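Local atomic coordinates of periplasmic cell division protein (SufI) (Aquifex aeolicus, PDB entry 6SYY), a protein that binds copper ions and, as expected of a multicopper oxidase, probably oxidises its substrates through them. Residues Ala175-Ile180 and Arg251-Ser256; Gln206-Asp211 and Val233-Asn238; Arg259-Ala264 and Ser359-Met364; Gln270-Trp275 and Arg308-Asn313; Asn291-Ala296 and Arg471-Gly476. All coordinates share one frame; numbering follows the deposited sequence.

Contact 1: residues Ala175-Ile180 and Arg251-Ser256; sequences AGMIII and RILNGS
Arg251 NH1 is gripped from two sources: water 1 accepts from it at 2.8 Å, and the hydroxyl of Thr155 bonds it as well. The same water donates to Ile180 O, 3.0 Å from its oxygen, and so links the polar end of Arg251 to the backbone of 175-180. It lies in the plane of the guanidinium, at its edge, which leaves a face for apolar contact. Ile179 takes that face, with CD1 3.4 Å above the plane and displaced toward the rim near NE. A salt bridge from NE to Asp200 further fixes the group. The chain of Arg251 is extended from CG to NE and crosses Ile179 at about a right angle. These segments are strands of two successive cupredoxin-type domains of the multicopper oxidase, face to face rather than hydrogen-bonded, as the 9.3 Å between their axes indicates. Further along, Met177 bends at chi3 (-67°), bringing CE to 3.9 Å from Leu253 CB and equally close to Arg251 CB. CE also lies 3.4 Å from Arg251 O. At the strand's end, Asn254 OD1 accepts from Ser256 N at 2.9 Å, closing an Asx turn. The Leu253 side chain is about 8 Å from a bound copper.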
# COMPACT_ATOMS: atom_id res chain seq x y z
N ALA A 175 -9.40 1.52 5.48
CA ALA A 175 -8.07 1.07 5.11
C ALA A 175 -7.70 -0.11 6.00
O ALA A 175 -7.91 -0.07 7.22
CB ALA A 175 -7.02 2.19 5.24
N GLY A 176 -7.13 -1.14 5.39
CA GLY A 176 -6.72 -2.31 6.14
C GLY A 176 -5.60 -3.03 5.43
O GLY A 176 -5.37 -2.86 4.23
N MET A 177 -4.90 -3.86 6.20
CA MET A 177 -3.78 -4.65 5.72
C MET A 177 -4.20 -6.09 5.47
O MET A 177 -5.04 -6.64 6.19
CB MET A 177 -2.62 -4.61 6.72
CG MET A 177 -1.47 -5.55 6.39
SD MET A 177 -0.09 -5.45 7.56
CE MET A 177 0.54 -3.81 7.23
N ILE A 178 -3.62 -6.69 4.43
CA ILE A 178 -3.76 -8.10 4.11
C ILE A 178 -2.39 -8.75 4.22
O ILE A 178 -1.39 -8.18 3.76
CB ILE A 178 -4.35 -8.30 2.70
CG1 ILE A 178 -5.76 -7.73 2.61
CG2 ILE A 178 -4.33 -9.78 2.29
CD1 ILE A 178 -6.33 -7.73 1.21
N ILE A 179 -2.33 -9.93 4.83
CA ILE A 179 -1.11 -10.73 4.88
C ILE A 179 -1.38 -12.06 4.19
O ILE A 179 -2.18 -12.87 4.68
CB ILE A 179 -0.61 -10.96 6.31
CG1 ILE A 179 -0.06 -9.67 6.91
CG2 ILE A 179 0.48 -12.02 6.31
CD1 ILE A 179 0.39 -9.82 8.34
N ILE A 180 -0.71 -12.29 3.06
CA ILE A 180 -0.76 -13.57 2.37
C ILE A 180 0.40 -14.42 2.84
O ILE A 180 1.50 -13.92 3.09
CB ILE A 180 -0.72 -13.37 0.84
CG1 ILE A 180 -1.97 -12.63 0.37
CG2 ILE A 180 -0.62 -14.71 0.12
CD1 ILE A 180 -2.01 -12.43 -1.14
N ARG A 251 5.87 -4.72 8.96
CA ARG A 251 5.22 -4.56 7.66
C ARG A 251 4.76 -3.12 7.56
O ARG A 251 3.68 -2.77 8.05
CB ARG A 251 4.06 -5.54 7.51
CG ARG A 251 4.50 -6.98 7.57
CD ARG A 251 3.30 -7.90 7.62
NE ARG A 251 3.71 -9.28 7.83
CZ ARG A 251 3.80 -10.19 6.87
NH1 ARG A 251 3.51 -9.87 5.62
NH2 ARG A 251 4.18 -11.42 7.17
N ILE A 252 5.57 -2.29 6.93
CA ILE A 252 5.27 -0.86 6.84
C ILE A 252 4.35 -0.64 5.65
O ILE A 252 4.68 -1.00 4.52
CB ILE A 252 6.55 -0.03 6.72
CG1 ILE A 252 7.45 -0.27 7.94
CG2 ILE A 252 6.20 1.44 6.57
CD1 ILE A 252 8.83 0.30 7.79
N LEU A 253 3.19 -0.06 5.91
CA LEU A 253 2.22 0.27 4.87
C LEU A 253 1.93 1.76 4.96
O LEU A 253 1.45 2.24 5.99
CB LEU A 253 0.93 -0.55 5.04
CG LEU A 253 -0.14 -0.44 3.95
CD1 LEU A 253 -0.96 -1.72 3.91
CD2 LEU A 253 -1.06 0.75 4.17
N ASN A 254 2.25 2.48 3.89
CA ASN A 254 1.93 3.91 3.82
C ASN A 254 0.47 4.03 3.42
O ASN A 254 0.12 3.86 2.25
CB ASN A 254 2.84 4.63 2.84
CG ASN A 254 2.65 6.13 2.86
OD1 ASN A 254 1.63 6.63 3.33
ND2 ASN A 254 3.64 6.86 2.35
N GLY A 255 -0.38 4.33 4.40
CA GLY A 255 -1.80 4.52 4.15
C GLY A 255 -2.18 5.98 4.13
O GLY A 255 -3.34 6.33 4.37
N SER A 256 -1.21 6.85 3.86
CA SER A 256 -1.49 8.27 3.75
C SER A 256 -2.07 8.59 2.38
O SER A 256 -1.95 7.82 1.43
CB SER A 256 -0.23 9.09 3.99
OG SER A 256 0.35 8.74 5.24
O HOH W 1 3.70 -12.47 4.49

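Contact 2: residues Gln206-Asp211 and Val233-Asn238; sequences QDKTFD and VNLTPN
Leu235 meets two polar side chains of 206-211 through one methyl branch. Its CD2 lies 3.4 Å from Lys208 NZ, a van der Waals contact; Lys208 stays extended beyond CG, which carries NZ to the leucine methyl. The side chain of Gln206, also extended, brings its amide up to the same methyl. Both pass Leu235 obliquely. Met82 of strand 80-86 touches both Lys208 and Leu235.

No hydrogen bond crosses between the segments; those inside 233-238 shape its turn. Val233 and Thr236 form a reciprocal pair, Val233 N to Thr236 O at 3.0 Å and Thr236 N to Val233 O at 2.9 Å. Between them Asn234 and Leu235 both have positive phi (54° and 60°), which turns the chain back within two residues. The amide of Asn234 is held from outside: OD1 accepts from Ile204 N, while ND2 gives bonds to Asn50 O and Pro202 O. Strand 206-208 is meanwhile bonded through its backbone to Leu232 and Thr230. The evidence fits a tight two-residue beta-hairpin, with a turn close to type I', joining 230-233 to the short, weakly bonded strand 236-237, with 230-233 also pairing antiparallel with 200-208.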
# COMPACT_ATOMS: atom_id res chain seq x y z
N GLN A 206 0.03 6.73 8.74
CA GLN A 206 -0.92 7.67 8.17
C GLN A 206 -0.75 9.01 8.85
O GLN A 206 -0.44 9.09 10.04
CB GLN A 206 -2.36 7.18 8.35
CG GLN A 206 -2.65 5.81 7.78
CD GLN A 206 -4.10 5.41 7.97
OE1 GLN A 206 -4.87 5.35 7.01
NE2 GLN A 206 -4.48 5.16 9.21
N ASP A 207 -0.95 10.09 8.09
CA ASP A 207 -0.99 11.42 8.66
C ASP A 207 -2.42 11.94 8.58
O ASP A 207 -3.10 11.76 7.57
CB ASP A 207 -0.02 12.38 7.97
CG ASP A 207 -0.25 12.49 6.48
OD1 ASP A 207 -0.72 11.51 5.86
OD2 ASP A 207 0.05 13.57 5.92
N LYS A 208 -2.88 12.56 9.67
CA LYS A 208 -4.24 13.08 9.76
C LYS A 208 -4.23 14.38 10.55
O LYS A 208 -3.27 14.70 11.25
CB LYS A 208 -5.19 12.05 10.41
CG LYS A 208 -5.41 10.82 9.55
CD LYS A 208 -6.51 9.89 10.05
CE LYS A 208 -6.69 8.72 9.07
NZ LYS A 208 -7.55 7.64 9.60
N THR A 209 -5.32 15.14 10.41
CA THR A 209 -5.48 16.42 11.08
C THR A 209 -6.77 16.41 11.88
O THR A 209 -7.82 16.01 11.36
CB THR A 209 -5.50 17.56 10.05
OG1 THR A 209 -4.27 17.57 9.32
CG2 THR A 209 -5.68 18.89 10.74
N PHE A 210 -6.69 16.84 13.14
CA PHE A 210 -7.82 16.85 14.06
C PHE A 210 -8.14 18.28 14.49
O PHE A 210 -7.23 19.09 14.70
CB PHE A 210 -7.52 16.02 15.31
CG PHE A 210 -7.21 14.59 15.03
CD1 PHE A 210 -8.20 13.63 15.11
CD2 PHE A 210 -5.92 14.19 14.69
CE1 PHE A 210 -7.93 12.30 14.86
CE2 PHE A 210 -5.64 12.87 14.43
CZ PHE A 210 -6.65 11.92 14.52
N ASP A 211 -9.43 18.58 14.62
CA ASP A 211 -9.85 19.86 15.16
C ASP A 211 -9.84 19.79 16.69
O ASP A 211 -9.37 18.82 17.29
CB ASP A 211 -11.22 20.26 14.61
CG ASP A 211 -12.34 19.34 15.07
OD1 ASP A 211 -12.05 18.25 15.59
OD2 ASP A 211 -13.52 19.72 14.91
N VAL A 233 0.26 5.65 13.68
CA VAL A 233 0.62 4.29 13.31
C VAL A 233 -0.49 3.39 13.84
O VAL A 233 -0.72 3.33 15.05
CB VAL A 233 1.98 3.87 13.86
CG1 VAL A 233 2.39 2.53 13.28
CG2 VAL A 233 3.03 4.93 13.57
N ASN A 234 -1.18 2.70 12.93
CA ASN A 234 -2.32 1.87 13.29
C ASN A 234 -3.35 2.68 14.08
O ASN A 234 -3.91 2.21 15.07
CB ASN A 234 -1.87 0.64 14.08
CG ASN A 234 -0.77 -0.11 13.38
OD1 ASN A 234 -0.61 -0.01 12.17
ND2 ASN A 234 0.00 -0.88 14.14
N LEU A 235 -3.59 3.91 13.63
CA LEU A 235 -4.50 4.85 14.28
C LEU A 235 -4.07 5.16 15.71
O LEU A 235 -4.92 5.38 16.58
CB LEU A 235 -5.95 4.36 14.25
CG LEU A 235 -6.71 4.56 12.94
CD1 LEU A 235 -8.18 4.29 13.16
CD2 LEU A 235 -6.50 5.97 12.40
N THR A 236 -2.77 5.18 15.97
CA THR A 236 -2.24 5.54 17.28
C THR A 236 -1.40 6.80 17.15
O THR A 236 -0.39 6.79 16.43
CB THR A 236 -1.41 4.41 17.89
OG1 THR A 236 -2.13 3.17 17.79
CG2 THR A 236 -1.10 4.70 19.35
N PRO A 237 -1.77 7.89 17.81
CA PRO A 237 -0.93 9.09 17.78
C PRO A 237 0.23 9.00 18.76
O PRO A 237 0.08 8.47 19.87
CB PRO A 237 -1.91 10.20 18.18
CG PRO A 237 -2.86 9.51 19.10
CD PRO A 237 -3.01 8.10 18.57
N ASN A 238 1.37 9.53 18.34
CA ASN A 238 2.57 9.58 19.17
C ASN A 238 2.85 8.23 19.84
O ASN A 238 2.87 8.13 21.07
CB ASN A 238 2.45 10.68 20.21
CG ASN A 238 3.77 10.98 20.91
OD1 ASN A 238 4.84 10.67 20.39
ND2 ASN A 238 3.69 11.59 22.09

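Contact 3: residues Arg259-Ala264 and Ser359-Met364; sequences RPYRLA and SEFEVM
Phe361 meets both Arg259 and Tyr261 with the far end of its ring. Tyr261 CE2 comes to the edge of that ring, near its plane, 4.2 Å from CZ, and the two side chains cross at about a right angle. Arg259 NH1 approaches obliquely, 3.6 Å from Phe361 CE1. The guanidinium and ring planes stand 87° apart, so the groups are not stacked. A second apolar touch joins Leu263 CD2 to Val363 CG2 at 4.0 Å. The ring of Phe361 is carried there by a chi1 of 50°, which sets CG between the backbone N and the carbonyl carbon.

The next layer holds these groups in place. Arg259 lays CG over one face of the Tyr261 ring, 4.0 Å above its plane, then bends at chi3 to turn its charged end toward Phe361. Salt bridges from NE to Asp207 and from NH1 to Asp357 fix that end. Tyr261 OH is hydrogen-bonded to Ser256 OG, which settles the far end of its ring.

Farther out lies strand 315-321, which pairs antiparallel with both 261-267 and 361-370. The contact therefore spans an intervening strand, and backbone bonds of Arg262 with Phe321 and of Phe361 with Asn320 tie each strand to the one between them. Where Val363 and Met364 both face Leu318, strand 361-370 carries a classic beta bulge in this cupredoxin-like domain.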
# COMPACT_ATOMS: atom_id res chain seq x y z
N ARG A 259 1.37 11.86 1.46
CA ARG A 259 2.67 12.09 2.08
C ARG A 259 3.57 10.88 1.93
O ARG A 259 3.21 9.79 2.39
CB ARG A 259 2.51 12.43 3.55
CG ARG A 259 3.83 12.53 4.27
CD ARG A 259 3.64 12.72 5.76
NE ARG A 259 2.93 13.96 6.08
CZ ARG A 259 3.51 15.14 6.22
NH1 ARG A 259 4.82 15.25 6.03
NH2 ARG A 259 2.80 16.22 6.52
N PRO A 260 4.75 11.01 1.31
CA PRO A 260 5.75 9.95 1.38
C PRO A 260 6.63 10.11 2.61
O PRO A 260 6.77 11.19 3.17
CB PRO A 260 6.57 10.17 0.10
CG PRO A 260 6.54 11.65 -0.08
CD PRO A 260 5.18 12.12 0.44
N TYR A 261 7.22 8.99 3.02
CA TYR A 261 8.09 8.97 4.19
C TYR A 261 9.48 8.49 3.82
O TYR A 261 9.64 7.61 2.97
CB TYR A 261 7.52 8.06 5.29
CG TYR A 261 6.15 8.47 5.74
CD1 TYR A 261 5.02 8.03 5.06
CD2 TYR A 261 5.98 9.32 6.82
CE1 TYR A 261 3.76 8.41 5.46
CE2 TYR A 261 4.72 9.70 7.23
CZ TYR A 261 3.62 9.25 6.54
OH TYR A 261 2.36 9.63 6.94
N ARG A 262 10.48 9.08 4.46
CA ARG A 262 11.86 8.61 4.40
C ARG A 262 12.21 8.19 5.83
O ARG A 262 12.50 9.04 6.67
CB ARG A 262 12.79 9.70 3.86
CG ARG A 262 14.22 9.23 3.61
CD ARG A 262 15.10 10.33 3.00
NE ARG A 262 14.70 10.70 1.65
CZ ARG A 262 15.10 10.08 0.54
NH1 ARG A 262 15.91 9.03 0.62
NH2 ARG A 262 14.68 10.49 -0.65
N LEU A 263 12.17 6.89 6.09
CA LEU A 263 12.20 6.36 7.45
C LEU A 263 13.59 5.85 7.82
O LEU A 263 14.20 5.10 7.04
CB LEU A 263 11.19 5.23 7.61
CG LEU A 263 9.76 5.58 7.24
CD1 LEU A 263 8.90 4.35 7.34
CD2 LEU A 263 9.23 6.69 8.14
N ALA A 264 14.07 6.23 9.00
CA ALA A 264 15.30 5.70 9.56
C ALA A 264 15.06 5.33 11.02
O ALA A 264 14.07 5.73 11.63
CB ALA A 264 16.46 6.71 9.46
N SER A 359 8.96 18.34 5.96
CA SER A 359 9.60 18.46 7.26
C SER A 359 10.04 17.10 7.79
O SER A 359 9.66 16.04 7.28
CB SER A 359 8.67 19.15 8.25
OG SER A 359 7.45 18.45 8.38
N GLU A 360 10.87 17.14 8.83
CA GLU A 360 11.32 15.94 9.53
C GLU A 360 10.65 15.86 10.89
O GLU A 360 10.35 16.89 11.51
CB GLU A 360 12.84 15.93 9.69
CG GLU A 360 13.41 17.12 10.41
CD GLU A 360 14.92 17.02 10.59
OE1 GLU A 360 15.58 16.43 9.71
OE2 GLU A 360 15.44 17.53 11.60
N PHE A 361 10.41 14.64 11.35
CA PHE A 361 9.64 14.42 12.57
C PHE A 361 9.73 12.96 12.96
O PHE A 361 9.89 12.08 12.11
CB PHE A 361 8.18 14.83 12.38
CG PHE A 361 7.54 14.24 11.16
CD1 PHE A 361 7.50 14.95 9.97
CD2 PHE A 361 6.98 12.97 11.19
CE1 PHE A 361 6.92 14.41 8.84
CE2 PHE A 361 6.40 12.43 10.06
CZ PHE A 361 6.37 13.15 8.89
N GLU A 362 9.59 12.70 14.26
CA GLU A 362 9.55 11.33 14.74
C GLU A 362 8.22 10.68 14.40
O GLU A 362 7.16 11.29 14.56
CB GLU A 362 9.80 11.29 16.25
CG GLU A 362 9.67 9.92 16.88
CD GLU A 362 10.12 9.91 18.33
OE1 GLU A 362 11.04 10.69 18.67
OE2 GLU A 362 9.57 9.13 19.13
N VAL A 363 8.27 9.45 13.90
CA VAL A 363 7.05 8.69 13.65
C VAL A 363 6.67 7.84 14.85
O VAL A 363 5.49 7.77 15.23
CB VAL A 363 7.22 7.82 12.38
CG1 VAL A 363 6.01 6.92 12.19
CG2 VAL A 363 7.44 8.69 11.16
N MET A 364 7.65 7.21 15.48
CA MET A 364 7.37 6.22 16.52
C MET A 364 8.64 5.98 17.33
O MET A 364 9.76 6.19 16.85
CB MET A 364 6.86 4.93 15.89
CG MET A 364 6.34 3.91 16.86
SD MET A 364 5.93 2.39 15.99
CE MET A 364 5.90 1.26 17.38

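Contact 4: residues Gln270-Trp275 and Arg308-Asn313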
# COMPACT_ATOMS: atom_id res chain seq x y z
N GLN A 270 23.82 7.56 16.07
CA GLN A 270 23.92 6.82 14.83
C GLN A 270 22.56 6.36 14.31
O GLN A 270 21.56 6.33 15.04
CB GLN A 270 24.85 5.62 15.01
CG GLN A 270 26.29 6.01 15.33
CD GLN A 270 27.13 4.84 15.81
OE1 GLN A 270 26.63 3.72 15.96
NE2 GLN A 270 28.41 5.08 16.05
N ARG A 271 22.53 6.03 13.02
CA ARG A 271 21.40 5.34 12.40
C ARG A 271 21.61 3.84 12.54
O ARG A 271 22.67 3.32 12.18
CB ARG A 271 21.28 5.71 10.92
CG ARG A 271 21.00 7.17 10.60
CD ARG A 271 20.77 7.32 9.11
NE ARG A 271 20.29 8.65 8.74
CZ ARG A 271 19.73 8.93 7.57
NH1 ARG A 271 19.58 7.97 6.66
NH2 ARG A 271 19.31 10.16 7.30
N MET A 272 20.60 3.15 13.05
CA MET A 272 20.68 1.71 13.18
C MET A 272 20.47 1.04 11.82
O MET A 272 19.71 1.53 10.98
CB MET A 272 19.65 1.19 14.19
CG MET A 272 19.72 -0.30 14.43
SD MET A 272 18.58 -0.82 15.72
CE MET A 272 19.19 0.17 17.06
N ARG A 273 21.15 -0.08 11.62
CA ARG A 273 20.94 -0.87 10.42
C ARG A 273 19.65 -1.69 10.52
O ARG A 273 19.18 -2.03 11.61
CB ARG A 273 22.12 -1.80 10.16
CG ARG A 273 22.45 -2.78 11.29
CD ARG A 273 23.11 -4.02 10.70
NE ARG A 273 23.93 -4.81 11.61
CZ ARG A 273 23.46 -5.52 12.64
NH1 ARG A 273 22.17 -5.51 12.92
NH2 ARG A 273 24.28 -6.23 13.39
N PHE A 274 19.08 -1.99 9.36
CA PHE A 274 17.96 -2.92 9.24
C PHE A 274 17.94 -3.42 7.80
O PHE A 274 18.73 -2.98 6.96
CB PHE A 274 16.64 -2.27 9.66
CG PHE A 274 16.28 -1.03 8.89
CD1 PHE A 274 15.32 -1.08 7.89
CD2 PHE A 274 16.88 0.18 9.18
CE1 PHE A 274 14.98 0.05 7.17
CE2 PHE A 274 16.54 1.33 8.47
CZ PHE A 274 15.59 1.26 7.46
N TRP A 275 17.03 -4.35 7.52
CA TRP A 275 17.02 -5.06 6.24
C TRP A 275 15.65 -4.99 5.58
O TRP A 275 14.64 -5.33 6.20
CB TRP A 275 17.41 -6.52 6.43
CG TRP A 275 18.80 -6.71 6.91
CD1 TRP A 275 19.90 -6.99 6.14
CD2 TRP A 275 19.26 -6.63 8.26
NE1 TRP A 275 21.01 -7.10 6.94
CE2 TRP A 275 20.65 -6.87 8.24
CE3 TRP A 275 18.64 -6.36 9.48
CZ2 TRP A 275 21.42 -6.87 9.40
CZ3 TRP A 275 19.40 -6.36 10.63
CH2 TRP A 275 20.78 -6.62 10.58
N ARG A 308 18.75 -6.69 18.96
CA ARG A 308 19.94 -7.11 19.68
C ARG A 308 21.11 -6.16 19.44
O ARG A 308 22.07 -6.17 20.22
CB ARG A 308 20.34 -8.53 19.29
CG ARG A 308 19.32 -9.58 19.69
CD ARG A 308 19.68 -10.96 19.16
NE ARG A 308 19.65 -11.02 17.70
CZ ARG A 308 19.88 -12.12 16.99
NH1 ARG A 308 20.16 -13.26 17.61
NH2 ARG A 308 19.83 -12.08 15.67
N ASP A 309 21.05 -5.35 18.38
CA ASP A 309 22.03 -4.28 18.20
C ASP A 309 21.99 -3.30 19.36
O ASP A 309 23.01 -2.66 19.67
CB ASP A 309 21.76 -3.51 16.90
CG ASP A 309 22.00 -4.33 15.67
OD1 ASP A 309 22.43 -5.50 15.80
OD2 ASP A 309 21.78 -3.81 14.56
N ALA A 310 20.84 -3.15 19.99
CA ALA A 310 20.63 -2.17 21.05
C ALA A 310 20.84 -2.81 22.42
O ALA A 310 20.82 -4.03 22.58
CB ALA A 310 19.21 -1.59 20.95
N SER A 311 21.04 -1.96 23.41
CA SER A 311 21.15 -2.39 24.79
C SER A 311 19.81 -2.21 25.49
O SER A 311 18.99 -1.38 25.09
CB SER A 311 22.23 -1.59 25.53
OG SER A 311 23.45 -1.64 24.82
N VAL A 312 19.59 -3.00 26.54
CA VAL A 312 18.42 -2.78 27.38
C VAL A 312 18.44 -1.34 27.88
O VAL A 312 19.49 -0.81 28.24
CB VAL A 312 18.39 -3.79 28.53
CG1 VAL A 312 17.19 -3.54 29.44
CG2 VAL A 312 18.36 -5.21 27.99
N ASN A 313 17.27 -0.70 27.84
CA ASN A 313 16.97 0.69 28.19
C ASN A 313 17.23 1.64 27.03
O ASN A 313 17.01 2.84 27.19
CB ASN A 313 17.74 1.20 29.43
CG ASN A 313 17.38 0.44 30.68
OD1 ASN A 313 16.27 -0.07 30.82
ND2 ASN A 313 18.33 0.35 31.60
O HOH W 2 18.94 -3.77 13.27
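The guanidinium of Arg273 and the carboxylate of Asp309 are turned 68° against each other, with Asp309 OD2 over one face of the guanidinium rather than at its edge. OD2 stands 2.4 Å from Arg273 NH1, which is too short to be taken literally, so the salt bridge between them is plausible but its detailed geometry is doubtful. Both residues also touch a crystal neighbour. Arg273 has CG between its backbone N and carbonyl carbon (chi1 58°), from where the chain extends to NE and crosses the aspartate at about a right angle. At the Phe274 ring, a flat group on the same strand, the carbonyl oxygen of Met272 lies in plane at the edge.

The apolar half rests on firmer positions. Met272 sends CG anti to the backbone N and bends at chi3 (-59°), so that CE ends 4.3 Å from Ala310 CB. Met272 and Ala310 are buried, whereas Arg273 and Asp309 lie toward the solvent side.

Around the contact, Arg245 holds the loop through its backbone: NE bonds Ala310 O and NH2 bonds Arg308 O. Arg273 also packs on Glu289 and Asp306, whose charge may partly offset its own. The 308-313 segment is the connection from strand 300-306 to strand 315-321. It lies against the interrupted strand 270-279, which pairs with strands 261-267, 282-290 and 300-306.

Contact 5: residues Asn291-Ala296 and Arg471-Gly476; sequences NEILVA and RATDLG
Thr473 packs its methyl against Ile293 where two cupredoxin-type domains of the oxidase meet: 291-296 carries the short strand 293-295 of the second, and 471-476 a short 3-10 turn in a loop of the third. This is the tight part. Thr473 CG2 lies 3.8 Å from Ile293 CG2 and just as close to CB, the two side chains crossing at about a right angle. Ile301 touches both residues from the neighbouring strand 300-306, and Ile293 is further packed on Phe274 and Val276.

The other side is looser and partly exposed. Leu294 CD2 sits over one face of the Arg471 guanidinium, 4.1 Å from NH2. Across the opposite face lies Asp474 OD2, well out of the guanidinium plane, so this long ion pair rests on charge alone and no N-H points at the oxygen. OD2 has a firmer task within the loop: Arg471 N donates to it at 3.0 Å, nearly straight at 173°. A backbone bond from Asp474 N to Arg471 O closes the same turn.

Between the two parts, water does the joining, since no direct hydrogen bond links the segments. With chi1 at 56°, Thr473 puts its hydroxyl toward the strand, where it meets two waters. Water 4 accepts from Leu294 N at 3.0 Å and stands 2.7 Å from Thr473 OG1. Water 3 lies 2.6 Å from Leu294 O and 2.8 Å from Thr473 OG1.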
# COMPACT_ATOMS: atom_id res chain seq x y z
N ASN A 291 20.03 1.69 5.80
CA ASN A 291 19.83 2.53 6.97
C ASN A 291 18.71 3.54 6.77
O ASN A 291 18.51 4.41 7.62
CB ASN A 291 21.14 3.24 7.37
CG ASN A 291 21.78 4.00 6.23
OD1 ASN A 291 21.10 4.68 5.46
ND2 ASN A 291 23.09 3.88 6.11
N GLU A 292 17.97 3.44 5.66
CA GLU A 292 16.77 4.24 5.45
C GLU A 292 15.96 3.62 4.31
O GLU A 292 16.50 2.91 3.46
CB GLU A 292 17.09 5.71 5.14
CG GLU A 292 17.88 5.92 3.87
CD GLU A 292 17.83 7.36 3.40
OE1 GLU A 292 17.04 7.66 2.48
OE2 GLU A 292 18.58 8.19 3.95
N ILE A 293 14.66 3.91 4.31
CA ILE A 293 13.76 3.47 3.26
C ILE A 293 12.79 4.60 2.92
O ILE A 293 12.32 5.32 3.81
CB ILE A 293 12.98 2.20 3.64
CG1 ILE A 293 12.26 2.39 4.98
CG2 ILE A 293 13.90 0.99 3.67
CD1 ILE A 293 11.26 1.30 5.27
N LEU A 294 12.52 4.75 1.63
CA LEU A 294 11.55 5.71 1.13
C LEU A 294 10.29 4.93 0.76
O LEU A 294 10.36 3.97 -0.01
CB LEU A 294 12.10 6.45 -0.09
CG LEU A 294 11.36 7.65 -0.67
CD1 LEU A 294 11.30 8.77 0.35
CD2 LEU A 294 12.05 8.12 -1.93
N VAL A 295 9.16 5.33 1.32
CA VAL A 295 7.90 4.62 1.11
C VAL A 295 6.81 5.63 0.79
O VAL A 295 6.52 6.52 1.59
CB VAL A 295 7.53 3.75 2.32
CG1 VAL A 295 7.78 4.49 3.63
CG2 VAL A 295 6.09 3.26 2.22
N ALA A 296 6.23 5.50 -0.38
CA ALA A 296 5.17 6.36 -0.86
C ALA A 296 3.81 5.75 -0.57
O ALA A 296 3.71 4.56 -0.24
CB ALA A 296 5.33 6.60 -2.36
N ARG A 471 16.86 1.82 -5.65
CA ARG A 471 16.94 1.72 -4.21
C ARG A 471 16.43 0.35 -3.77
O ARG A 471 15.74 -0.34 -4.53
CB ARG A 471 16.15 2.84 -3.55
CG ARG A 471 16.48 4.20 -4.15
CD ARG A 471 15.73 5.34 -3.49
NE ARG A 471 14.42 5.57 -4.08
CZ ARG A 471 14.18 6.36 -5.12
NH1 ARG A 471 15.17 7.00 -5.72
NH2 ARG A 471 12.94 6.51 -5.57
N ALA A 472 16.80 -0.05 -2.55
CA ALA A 472 16.41 -1.37 -2.06
C ALA A 472 14.91 -1.56 -2.16
O ALA A 472 14.43 -2.65 -2.49
CB ALA A 472 16.88 -1.56 -0.62
N THR A 473 14.15 -0.50 -1.88
CA THR A 473 12.70 -0.55 -1.98
C THR A 473 12.20 -0.61 -3.42
O THR A 473 11.00 -0.81 -3.63
CB THR A 473 12.09 0.66 -1.27
OG1 THR A 473 12.64 1.86 -1.82
CG2 THR A 473 12.41 0.60 0.22
N ASP A 474 13.08 -0.44 -4.41
CA ASP A 474 12.70 -0.58 -5.81
C ASP A 474 12.81 -2.01 -6.33
O ASP A 474 12.41 -2.27 -7.47
CB ASP A 474 13.57 0.32 -6.70
CG ASP A 474 13.21 1.79 -6.59
OD1 ASP A 474 12.02 2.10 -6.39
OD2 ASP A 474 14.13 2.63 -6.72
N LEU A 475 13.35 -2.92 -5.53
CA LEU A 475 13.66 -4.26 -6.00
C LEU A 475 12.43 -5.16 -5.90
O LEU A 475 11.37 -4.78 -5.39
CB LEU A 475 14.82 -4.85 -5.19
CG LEU A 475 16.09 -4.01 -5.20
CD1 LEU A 475 17.15 -4.61 -4.29
CD2 LEU A 475 16.63 -3.85 -6.62
N GLY A 476 12.58 -6.38 -6.40
CA GLY A 476 11.52 -7.37 -6.29
C GLY A 476 10.32 -7.06 -7.16
O GLY A 476 10.37 -6.28 -8.12
O HOH W 3 10.34 3.33 -2.53
O HOH W 4 14.34 3.29 -0.29

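Contacts 1, 2, 3 and 5 are buried, while contact 4, about 26 Å from the chain centre, is only partly so. Contacts 1 and 5 join different domains and recruit water to bridge backbone and side chain. Contacts 2, 3 and 4 stay within the second domain; 2 and 3 rest on side-chain packing, while the more exposed contact 4 adds an ion pair whose detail is uncertain. Several share elements: 200-208 and 247-254 are neighbouring strands, serving contacts 2 and 1, and 261-267 pairs with 270-279 and 293-295, tying contact 3 to contacts 4 and 5. Glu292 of contact 5 reinforces this, forming salt bridges with Arg262 of contact 3 and Arg271 of contact 4.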